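Local coordinates for bromo domain containing protein (Cryptosporidium parvum, PDB 5U9N) that probably recognises acetylated lysine, the usual bromodomain ligand, through a second bromodomain that here holds the inhibitor bromosporine, at residues E30-E35 against Y57-K62; E94-F99 against N142-Y147; E49-A54 against F107-I112. All blocks are in the same frame, centred on the assembly; numbering follows the deposited sequence.

Interaction 1 (E30-E35 against Y57-K62); sequences ENPVLE and YITIEK. With BMF (Bromosporine), chain C.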
loop_
_atom_site.group_PDB
_atom_site.type_symbol
_atom_site.label_atom_id
_atom_site.label_comp_id
_atom_site.label_asym_id
_atom_site.label_seq_id
_atom_site.Cartn_x
_atom_site.Cartn_y
_atom_site.Cartn_z
ATOM N N GLU A 30 -0.734 7.336 -2.188
ATOM C CA GLU A 30 -2.094 7.617 -1.749
ATOM C C GLU A 30 -3.116 7.347 -2.844
ATOM O O GLU A 30 -4.076 6.614 -2.612
ATOM C CB GLU A 30 -2.203 9.074 -1.273
ATOM C CG GLU A 30 -3.546 9.447 -0.674
ATOM C CD GLU A 30 -4.054 8.507 0.398
ATOM O OE1 GLU A 30 -3.222 8.003 1.183
ATOM O OE2 GLU A 30 -5.285 8.288 0.468
ATOM N N ASN A 31 -2.924 7.926 -4.017
ATOM C CA ASN A 31 -3.891 7.799 -5.103
ATOM C C ASN A 31 -3.275 7.064 -6.284
ATOM O O ASN A 31 -2.049 6.979 -6.377
ATOM C CB ASN A 31 -4.384 9.190 -5.530
ATOM C CG ASN A 31 -4.934 9.986 -4.368
ATOM O OD1 ASN A 31 -5.866 9.549 -3.670
ATOM N ND2 ASN A 31 -4.325 11.133 -4.081
ATOM N N PRO A 32 -4.107 6.543 -7.223
ATOM C CA PRO A 32 -3.544 5.806 -8.368
ATOM C C PRO A 32 -2.605 6.644 -9.229
ATOM O O PRO A 32 -2.952 7.754 -9.631
ATOM C CB PRO A 32 -4.785 5.376 -9.166
ATOM C CG PRO A 32 -5.897 5.396 -8.184
ATOM C CD PRO A 32 -5.585 6.525 -7.246
ATOM N N VAL A 33 -1.420 6.085 -9.537
ATOM C CA VAL A 33 -0.425 6.746 -10.392
ATOM C C VAL A 33 -0.961 6.938 -11.823
ATOM O O VAL A 33 -0.636 7.940 -12.456
ATOM C CB VAL A 33 0.944 5.997 -10.429
ATOM C CG1 VAL A 33 1.644 6.059 -9.083
ATOM C CG2 VAL A 33 0.798 4.552 -10.881
ATOM N N LEU A 34 -1.763 5.978 -12.332
ATOM C CA LEU A 34 -2.311 6.046 -13.685
ATOM C C LEU A 34 -3.439 7.116 -13.814
ATOM O O LEU A 34 -3.743 7.520 -14.931
ATOM C CB LEU A 34 -2.838 4.675 -14.119
ATOM C CG LEU A 34 -1.787 3.549 -14.250
ATOM C CD1 LEU A 34 -2.455 2.227 -14.554
ATOM C CD2 LEU A 34 -0.754 3.874 -15.336
ATOM N N GLU A 35 -4.039 7.573 -12.683
ATOM C CA GLU A 35 -5.032 8.664 -12.684
ATOM C C GLU A 35 -4.351 10.025 -12.416
ATOM O O GLU A 35 -5.025 11.046 -12.410
ATOM C CB GLU A 35 -6.083 8.457 -11.572
ATOM C CG GLU A 35 -7.009 7.269 -11.744
ATOM C CD GLU A 35 -7.992 7.108 -10.590
ATOM O OE1 GLU A 35 -8.012 7.983 -9.688
ATOM O OE2 GLU A 35 -8.718 6.087 -10.571
ATOM N N TYR A 57 -3.305 3.309 -1.486
ATOM C CA TYR A 57 -3.972 3.326 -0.178
ATOM C C TYR A 57 -5.444 3.596 -0.273
ATOM O O TYR A 57 -6.214 2.954 0.434
ATOM C CB TYR A 57 -3.346 4.387 0.757
ATOM C CG TYR A 57 -1.882 4.192 1.113
ATOM C CD1 TYR A 57 -1.307 2.918 1.140
ATOM C CD2 TYR A 57 -1.099 5.262 1.525
ATOM C CE1 TYR A 57 0.017 2.729 1.538
ATOM C CE2 TYR A 57 0.222 5.085 1.921
ATOM C CZ TYR A 57 0.779 3.820 1.926
ATOM O OH TYR A 57 2.082 3.659 2.334
ATOM N N ILE A 58 -5.850 4.582 -1.066
ATOM C CA ILE A 58 -7.277 4.928 -1.158
ATOM C C ILE A 58 -8.055 3.753 -1.786
ATOM O O ILE A 58 -9.170 3.468 -1.349
ATOM C CB ILE A 58 -7.495 6.271 -1.928
ATOM C CG1 ILE A 58 -8.928 6.812 -1.692
ATOM C CG2 ILE A 58 -7.227 6.127 -3.440
ATOM C CD1 ILE A 58 -9.271 7.114 -0.171
ATOM N N THR A 59 -7.427 3.021 -2.744
ATOM C CA THR A 59 -8.047 1.844 -3.384
ATOM C C THR A 59 -8.177 0.690 -2.362
ATOM O O THR A 59 -9.187 0.017 -2.347
ATOM C CB THR A 59 -7.241 1.407 -4.619
ATOM O OG1 THR A 59 -7.351 2.408 -5.610
ATOM C CG2 THR A 59 -7.730 0.097 -5.198
ATOM N N ILE A 60 -7.172 0.490 -1.513
ATOM C CA ILE A 60 -7.227 -0.542 -0.469
ATOM C C ILE A 60 -8.289 -0.160 0.570
ATOM O O ILE A 60 -9.083 -1.017 0.969
ATOM C CB ILE A 60 -5.839 -0.755 0.196
ATOM C CG1 ILE A 60 -4.856 -1.373 -0.796
ATOM C CG2 ILE A 60 -5.972 -1.646 1.429
ATOM C CD1 ILE A 60 -3.380 -1.462 -0.262
ATOM N N GLU A 61 -8.263 1.116 1.050
ATOM C CA GLU A 61 -9.252 1.632 2.022
ATOM C C GLU A 61 -10.677 1.404 1.535
ATOM O O GLU A 61 -11.513 0.953 2.303
ATOM C CB GLU A 61 -9.048 3.141 2.285
ATOM C CG GLU A 61 -10.069 3.713 3.276
ATOM C CD GLU A 61 -9.790 5.111 3.792
ATOM O OE1 GLU A 61 -10.325 5.460 4.869
ATOM O OE2 GLU A 61 -9.026 5.853 3.133
ATOM N N LYS A 62 -10.960 1.745 0.273
ATOM C CA LYS A 62 -12.288 1.539 -0.307
ATOM C C LYS A 62 -12.634 0.031 -0.422
ATOM O O LYS A 62 -13.797 -0.328 -0.273
ATOM C CB LYS A 62 -12.389 2.214 -1.686
ATOM C CG LYS A 62 -12.508 3.738 -1.601
ATOM C CD LYS A 62 -12.539 4.387 -2.991
ATOM C CE LYS A 62 -12.746 5.882 -2.928
HETATM C C10 BMF C . 4.177 10.302 -7.849
HETATM N N12 BMF C . 4.503 7.979 -7.653
HETATM C C15 BMF C . 6.743 7.967 -9.458
HETATM C C17 BMF C . 8.331 8.829 -11.196
HETATM C C20 BMF C . 11.130 9.986 -12.259
HETATM C C22 BMF C . 6.058 9.102 -9.109
HETATM C C26 BMF C . 3.874 5.222 -6.616
HETATM C C28 BMF C . 3.907 12.693 -7.850
HETATM C C01 BMF C . 1.990 13.854 -6.693
HETATM C C02 BMF C . 2.740 12.607 -7.094
HETATM C C03 BMF C . 2.306 11.324 -6.712
HETATM N N04 BMF C . 1.140 11.160 -5.914
HETATM S S05 BMF C . -0.319 10.683 -6.459
HETATM C C06 BMF C . -0.049 9.266 -7.451
HETATM O O07 BMF C . -1.081 10.295 -5.311
HETATM O O08 BMF C . -0.816 11.733 -7.292
HETATM C C09 BMF C . 3.024 10.192 -7.079
HETATM C C11 BMF C . 4.932 9.088 -8.212
HETATM N N13 BMF C . 5.200 6.847 -8.010
HETATM C C14 BMF C . 6.269 6.749 -8.873
HETATM N N16 BMF C . 7.853 7.857 -10.341
HETATM O O18 BMF C . 9.400 8.341 -11.880
HETATM C C19 BMF C . 10.001 9.217 -12.894
HETATM O O21 BMF C . 7.890 9.954 -11.306
HETATM N N23 BMF C . 6.599 5.471 -9.003
HETATM N N24 BMF C . 5.731 4.731 -8.204
HETATM C C25 BMF C . 4.921 5.564 -7.610
HETATM C C27 BMF C . 4.615 11.569 -8.226
#

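Interaction 2 (E94-F99 against N142-Y147); sequences ENPHEF and NVFLLY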
loop_
_atom_site.group_PDB
_atom_site.type_symbol
_atom_site.label_atom_id
_atom_site.label_comp_id
_atom_site.label_asym_id
_atom_site.label_seq_id
_atom_site.Cartn_x
_atom_site.Cartn_y
_atom_site.Cartn_z
ATOM N N GLU A 94 -11.014 -10.158 1.367
ATOM C CA GLU A 94 -11.605 -11.285 2.090
ATOM C C GLU A 94 -10.894 -11.594 3.386
ATOM O O GLU A 94 -11.492 -12.238 4.236
ATOM C CB GLU A 94 -11.602 -12.557 1.223
ATOM C CG GLU A 94 -12.688 -12.598 0.155
ATOM C CD GLU A 94 -12.779 -13.937 -0.565
ATOM O OE1 GLU A 94 -12.944 -14.969 0.127
ATOM O OE2 GLU A 94 -12.651 -13.959 -1.812
ATOM N N ASN A 95 -9.602 -11.220 3.533
ATOM C CA ASN A 95 -8.866 -11.594 4.749
ATOM C C ASN A 95 -7.601 -10.738 4.953
ATOM O O ASN A 95 -7.201 -10.008 4.055
ATOM C CB ASN A 95 -8.487 -13.088 4.683
ATOM C CG ASN A 95 -7.972 -13.531 3.338
ATOM O OD1 ASN A 95 -7.051 -12.950 2.774
ATOM N ND2 ASN A 95 -8.581 -14.524 2.782
ATOM N N PRO A 96 -6.929 -10.854 6.123
ATOM C CA PRO A 96 -5.699 -10.075 6.338
ATOM C C PRO A 96 -4.564 -10.468 5.382
ATOM O O PRO A 96 -3.663 -9.681 5.147
ATOM C CB PRO A 96 -5.321 -10.417 7.800
ATOM C CG PRO A 96 -6.532 -10.968 8.401
ATOM C CD PRO A 96 -7.258 -11.660 7.319
ATOM N N HIS A 97 -4.631 -11.667 4.815
ATOM C CA HIS A 97 -3.600 -12.179 3.906
ATOM C C HIS A 97 -3.669 -11.420 2.580
ATOM O O HIS A 97 -2.636 -11.055 2.039
ATOM C CB HIS A 97 -3.774 -13.699 3.687
ATOM C CG HIS A 97 -3.820 -14.482 4.956
ATOM N ND1 HIS A 97 -2.692 -15.103 5.455
ATOM C CD2 HIS A 97 -4.853 -14.701 5.808
ATOM C CE1 HIS A 97 -3.076 -15.694 6.578
ATOM N NE2 HIS A 97 -4.368 -15.459 6.833
ATOM N N GLU A 98 -4.884 -11.146 2.081
ATOM C CA GLU A 98 -5.038 -10.332 0.874
ATOM C C GLU A 98 -4.648 -8.856 1.168
ATOM O O GLU A 98 -4.040 -8.211 0.322
ATOM C CB GLU A 98 -6.479 -10.412 0.310
ATOM C CG GLU A 98 -6.710 -9.418 -0.823
ATOM C CD GLU A 98 -7.803 -9.764 -1.806
ATOM O OE1 GLU A 98 -7.657 -9.402 -2.997
ATOM O OE2 GLU A 98 -8.827 -10.347 -1.382
ATOM N N PHE A 99 -5.018 -8.324 2.349
ATOM C CA PHE A 99 -4.638 -6.963 2.699
ATOM C C PHE A 99 -3.118 -6.842 2.697
ATOM O O PHE A 99 -2.579 -5.873 2.137
ATOM C CB PHE A 99 -5.199 -6.560 4.083
ATOM C CG PHE A 99 -4.788 -5.178 4.525
ATOM C CD1 PHE A 99 -5.473 -4.062 4.085
ATOM C CD2 PHE A 99 -3.673 -4.991 5.313
ATOM C CE1 PHE A 99 -5.061 -2.783 4.457
ATOM C CE2 PHE A 99 -3.304 -3.715 5.731
ATOM C CZ PHE A 99 -3.982 -2.622 5.272
ATOM N N ASN A 142 -2.511 -7.937 16.152
ATOM C CA ASN A 142 -3.409 -9.086 16.436
ATOM C C ASN A 142 -4.431 -9.327 15.286
ATOM O O ASN A 142 -5.403 -10.049 15.475
ATOM C CB ASN A 142 -4.189 -8.859 17.760
ATOM C CG ASN A 142 -5.150 -7.690 17.744
ATOM O OD1 ASN A 142 -5.065 -6.780 16.915
ATOM N ND2 ASN A 142 -6.067 -7.680 18.675
ATOM N N VAL A 143 -4.214 -8.690 14.125
ATOM C CA VAL A 143 -5.110 -8.739 12.959
ATOM C C VAL A 143 -5.496 -10.206 12.565
ATOM O O VAL A 143 -6.664 -10.453 12.250
ATOM C CB VAL A 143 -4.447 -7.983 11.769
ATOM C CG1 VAL A 143 -3.201 -8.717 11.254
ATOM C CG2 VAL A 143 -5.445 -7.736 10.656
ATOM N N PHE A 144 -4.527 -11.162 12.607
ATOM C CA PHE A 144 -4.786 -12.581 12.317
ATOM C C PHE A 144 -5.513 -13.250 13.469
ATOM O O PHE A 144 -6.362 -14.089 13.239
ATOM C CB PHE A 144 -3.481 -13.338 12.038
ATOM C CG PHE A 144 -2.807 -12.920 10.762
ATOM C CD1 PHE A 144 -3.328 -13.283 9.534
ATOM C CD2 PHE A 144 -1.689 -12.103 10.784
ATOM C CE1 PHE A 144 -2.725 -12.867 8.360
ATOM C CE2 PHE A 144 -1.116 -11.655 9.603
ATOM C CZ PHE A 144 -1.651 -12.025 8.400
ATOM N N LEU A 145 -5.180 -12.897 14.711
ATOM C CA LEU A 145 -5.890 -13.452 15.876
ATOM C C LEU A 145 -7.341 -12.949 15.914
ATOM O O LEU A 145 -8.215 -13.660 16.411
ATOM C CB LEU A 145 -5.180 -13.109 17.177
ATOM C CG LEU A 145 -3.707 -13.486 17.242
ATOM C CD1 LEU A 145 -3.093 -12.997 18.513
ATOM C CD2 LEU A 145 -3.524 -14.980 17.082
ATOM N N LEU A 146 -7.599 -11.736 15.389
ATOM C CA LEU A 146 -8.958 -11.208 15.272
ATOM C C LEU A 146 -9.703 -11.939 14.148
ATOM O O LEU A 146 -10.812 -12.393 14.362
ATOM C CB LEU A 146 -8.938 -9.694 15.007
ATOM C CG LEU A 146 -8.445 -8.821 16.181
ATOM C CD1 LEU A 146 -8.317 -7.354 15.771
ATOM C CD2 LEU A 146 -9.340 -8.953 17.361
ATOM N N TYR A 147 -9.062 -12.115 12.987
ATOM C CA TYR A 147 -9.642 -12.857 11.868
ATOM C C TYR A 147 -9.894 -14.342 12.211
ATOM O O TYR A 147 -10.961 -14.866 11.891
ATOM C CB TYR A 147 -8.713 -12.779 10.644
ATOM C CG TYR A 147 -9.229 -13.561 9.458
ATOM C CD1 TYR A 147 -10.356 -13.143 8.761
ATOM C CD2 TYR A 147 -8.603 -14.728 9.044
ATOM C CE1 TYR A 147 -10.846 -13.869 7.677
ATOM C CE2 TYR A 147 -9.060 -15.442 7.941
ATOM C CZ TYR A 147 -10.191 -15.017 7.265
ATOM O OH TYR A 147 -10.675 -15.730 6.187
HETATM O O HOH W 1 -11.014 -16.085 3.375
#

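Interaction 3 (E49-A54 against F107-I112); sequences EVIPEA and FSNCMI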
loop_
_atom_site.group_PDB
_atom_site.type_symbol
_atom_site.label_atom_id
_atom_site.label_comp_id
_atom_site.label_asym_id
_atom_site.label_seq_id
_atom_site.Cartn_x
_atom_site.Cartn_y
_atom_site.Cartn_z
ATOM N N GLU A 49 3.279 -0.867 -19.000
ATOM C CA GLU A 49 4.128 -1.910 -19.572
ATOM C C GLU A 49 4.950 -2.612 -18.465
ATOM O O GLU A 49 5.070 -3.833 -18.462
ATOM C CB GLU A 49 5.074 -1.285 -20.635
ATOM C CG GLU A 49 5.615 -2.275 -21.652
ATOM N N VAL A 50 5.477 -1.837 -17.515
ATOM C CA VAL A 50 6.339 -2.351 -16.451
ATOM C C VAL A 50 5.508 -2.984 -15.320
ATOM O O VAL A 50 5.863 -4.054 -14.839
ATOM C CB VAL A 50 7.257 -1.218 -15.908
ATOM C CG1 VAL A 50 8.092 -1.694 -14.710
ATOM C CG2 VAL A 50 8.166 -0.678 -17.012
ATOM N N ILE A 51 4.406 -2.334 -14.903
ATOM C CA ILE A 51 3.598 -2.825 -13.784
ATOM C C ILE A 51 2.227 -3.391 -14.261
ATOM O O ILE A 51 1.346 -2.626 -14.632
ATOM C CB ILE A 51 3.395 -1.690 -12.763
ATOM C CG1 ILE A 51 4.766 -1.177 -12.218
ATOM C CG2 ILE A 51 2.504 -2.167 -11.623
ATOM C CD1 ILE A 51 5.740 -2.321 -11.568
ATOM N N PRO A 52 1.993 -4.714 -14.104
ATOM C CA PRO A 52 0.709 -5.290 -14.539
ATOM C C PRO A 52 -0.451 -5.057 -13.550
ATOM O O PRO A 52 -1.607 -5.047 -13.979
ATOM C CB PRO A 52 1.023 -6.781 -14.657
ATOM C CG PRO A 52 2.098 -7.016 -13.667
ATOM C CD PRO A 52 2.942 -5.773 -13.688
ATOM N N GLU A 53 -0.161 -4.929 -12.227
ATOM C CA GLU A 53 -1.204 -4.724 -11.213
ATOM C C GLU A 53 -0.887 -3.497 -10.340
ATOM O O GLU A 53 -0.204 -3.614 -9.337
ATOM C CB GLU A 53 -1.364 -5.983 -10.337
ATOM C CG GLU A 53 -2.630 -5.981 -9.478
ATOM C CD GLU A 53 -2.729 -7.075 -8.414
ATOM O OE1 GLU A 53 -1.814 -7.933 -8.335
ATOM O OE2 GLU A 53 -3.725 -7.061 -7.651
ATOM N N ALA A 54 -1.432 -2.341 -10.692
ATOM C CA ALA A 54 -1.237 -1.134 -9.880
ATOM C C ALA A 54 -2.097 -1.181 -8.611
ATOM O O ALA A 54 -3.104 -1.881 -8.578
ATOM C CB ALA A 54 -1.577 0.098 -10.680
ATOM N N PHE A 107 4.479 -1.120 -2.575
ATOM C CA PHE A 107 5.906 -0.857 -2.381
ATOM C C PHE A 107 6.799 -1.629 -3.375
ATOM O O PHE A 107 7.812 -1.075 -3.779
ATOM C CB PHE A 107 6.314 -1.179 -0.933
ATOM C CG PHE A 107 5.479 -0.438 0.098
ATOM C CD1 PHE A 107 5.147 0.902 -0.080
ATOM C CD2 PHE A 107 4.971 -1.097 1.209
ATOM C CE1 PHE A 107 4.329 1.564 0.834
ATOM C CE2 PHE A 107 4.130 -0.439 2.108
ATOM C CZ PHE A 107 3.789 0.877 1.896
ATOM N N SER A 108 6.419 -2.856 -3.815
ATOM C CA SER A 108 7.225 -3.598 -4.775
ATOM C C SER A 108 7.071 -3.037 -6.169
ATOM O O SER A 108 8.020 -3.101 -6.954
ATOM C CB SER A 108 6.867 -5.084 -4.767
ATOM O OG SER A 108 5.528 -5.339 -5.146
ATOM N N ASN A 109 5.885 -2.507 -6.511
ATOM C CA ASN A 109 5.691 -1.881 -7.830
ATOM C C ASN A 109 6.563 -0.625 -7.923
ATOM O O ASN A 109 7.228 -0.393 -8.929
ATOM C CB ASN A 109 4.217 -1.503 -8.052
ATOM C CG ASN A 109 3.307 -2.682 -8.266
ATOM O OD1 ASN A 109 3.749 -3.813 -8.474
ATOM N ND2 ASN A 109 2.009 -2.440 -8.207
ATOM N N CYS A 110 6.595 0.143 -6.850
ATOM C CA CYS A 110 7.398 1.346 -6.783
ATOM C C CYS A 110 8.887 1.006 -6.850
ATOM O O CYS A 110 9.640 1.711 -7.499
ATOM C CB CYS A 110 7.068 2.130 -5.519
ATOM S SG CYS A 110 8.016 3.648 -5.334
ATOM N N MET A 111 9.298 -0.067 -6.211
ATOM C CA MET A 111 10.702 -0.467 -6.208
ATOM C C MET A 111 11.100 -1.174 -7.515
ATOM O O MET A 111 12.280 -1.180 -7.839
ATOM C CB MET A 111 11.003 -1.349 -4.986
ATOM C CG MET A 111 10.973 -0.544 -3.671
ATOM S SD MET A 111 11.586 -1.448 -2.258
ATOM C CE MET A 111 10.131 -2.350 -1.784
ATOM N N ILE A 112 10.139 -1.700 -8.300
ATOM C CA ILE A 112 10.453 -2.263 -9.642
ATOM C C ILE A 112 10.536 -1.126 -10.683
ATOM O O ILE A 112 11.371 -1.185 -11.588
ATOM C CB ILE A 112 9.401 -3.334 -10.070
ATOM C CG1 ILE A 112 9.567 -4.580 -9.219
ATOM C CG2 ILE A 112 9.506 -3.699 -11.588
ATOM C CD1 ILE A 112 8.429 -5.409 -9.160
HETATM O O HOH W 2 2.389 -5.582 -10.362
#

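Interaction 1 (E30-E35 against Y57-K62)
A backbone hydrogen bond flanked by small side-chain contacts joins Glu30, Asn31 and Pro32 to Tyr57, Ile58 and Thr59, fastening the long loop after helix 9-20 to the first turn of helix 57-65. In bromodomain terms this loop is the ZA loop, which lines one side of the acetyl-lysine pocket. The bond runs from Ile58 N to Glu30 O over 3.1 Å with an N-H...O angle of 165°, the donor lying in the carbonyl plane. A neighbouring backbone bond between Phe29 and Tyr57 extends the seam. Ile58 CG2 faces the loop, 3.7 Å from Asn31 OD1 and 4.2 Å from Pro32 CD.

The Glu30 side chain leaves with CG anti to the backbone N (chi1 -175°) and then bends at chi2. Its carboxylate is folded back toward the helix: OE1 sits at the edge of the Tyr57 ring, in its plane, 3.5 Å from CD2, while OE2 comes 3.8 Å from Ile58 CB. Arg21 makes salt bridges to Glu30 OE2 and to Glu61 OE2, two acidic oxygens 5.2 Å apart, and so probably offsets their repulsion.

Toward the ligand, Asn31 N donates to the sulfonyl oxygen O07 of bromosporine (3.3 Å, 147°), and Val33 CG1 packs 3.4 Å from its C26. The peptide between Glu30 and Asn31 is therefore used at both ends, its carbonyl gripped by helix 57-65 and its N-H by the ligand, which is consistent with the helix helping to position this donor of the binding site.

Interaction 2 (E94-F99 against N142-Y147)
Pro96 lies over the face of the Tyr147 ring, with CD 3.8 Å from the ring centroid and 22° off the normal, a CH-pi contact displaced toward the rim. Asn95 adds a second CH-pi contact on the same face: its CB is 4.1 Å from the Tyr147 centroid, nearer the hydroxyl end. Tyr147 CG is anti to the backbone N (chi1 178°), which starts the ring toward the proline, and the ring also meets Trp9 edge-to-face.

Pro96 CB has different neighbours: it touches Phe144 CE1 at 3.6 Å and Val143 CG2 at 3.9 Å, and Trp138 of helix 122-139 adjoins the same proline. Helix 96-113, the B helix of the bromodomain bundle, starts here, and the short C-terminal helix 143-148 leans on its first turn, remote from the bromosporine pocket. Asn95 is the N-cap: its OD1 accepts from Glu98 N at 2.9 Å, nearly along the C=O axis, which satisfies an amide at the start of the helix and, together with a water at ND2, probably sets the rotation of the Asn95 amide.

Asn95 ND2 donates to that water 3.0 Å away, and the same water lies 2.9 Å from Tyr147 OH, so a polar link borders the apolar overlap. Beyond Pro96, the His97 and Phe144 rings meet obliquely, their planes 58° apart; Phe144 CE1 stands over one face of the imidazole, offset toward its rim, and comes within 3.4 Å of His97 CE1.

Interaction 3 (E49-A54 against F107-I112)
Ile51 overlaps the side-chain amide of Asn109, its CG2 methyl lying 3.5 Å from Asn109 CG, while CD1 reaches past it to 3.6 Å from the Asn109 backbone O. With Ile51 CG1 beside the backbone N (chi1 -60°), CG2 is anti to that N, which sets it on the amide. Ile51 is the first residue to leave helical geometry after helix 41-50, and its methyls lie against both the asparagine and Ile112, three residues on. Ile112 CG2 meets Ile51 CD1 at 4.0 Å. Val50 CG1 and Ile112 CG2 also meet at 4.0 Å, the two side chains running antiparallel.

The Asn109 amide meets the backbone of Glu53 twice, directly through ND2 and by way of a water through OD1. Asn109 ND2 donates to Glu53 O over 2.7 Å with an N-H...O angle of 140°, the donor tilted 31° from the carbonyl plane, so the bond is short but bent. Asn109 OD1 accepts from the water at 2.9 Å, and that water in turn accepts from Glu53 N at 3.2 Å. The paired links hold the flat amide against rotation. Glu53 OE1 forms a salt bridge with Arg101, on the same helix 96-113.

Cys110, whose side chain starts away from this loop, lines the bromosporine pocket. The arrangement is that of a bromodomain in which the end of helix 41-50 and the turn after it, within the ZA loop, are pinned to helix 96-113, the B helix, near the ligand site.

In the fold
From the N terminus, helix 9-20 leads into the loop whose later part, 30-35, is tied to helix 57-65 by interaction 1. Between the two segments of interaction 1 lies 49-54, which pairs later with helix 96-113 in interaction 3; the two contacts therefore cross. Interaction 2 opens at the start of helix 96-113, after interaction 1 has closed, and ends at helix 143-148, crossing interaction 3. Interactions 2 and 3 thus use the same helix at well-separated levels, centres 24 Å apart. Packing of Ile60 on Phe99 and Tyr57 on Phe107 joins interaction 1 to both, so the pocket loop, the bundle and the C-terminal helix are connected.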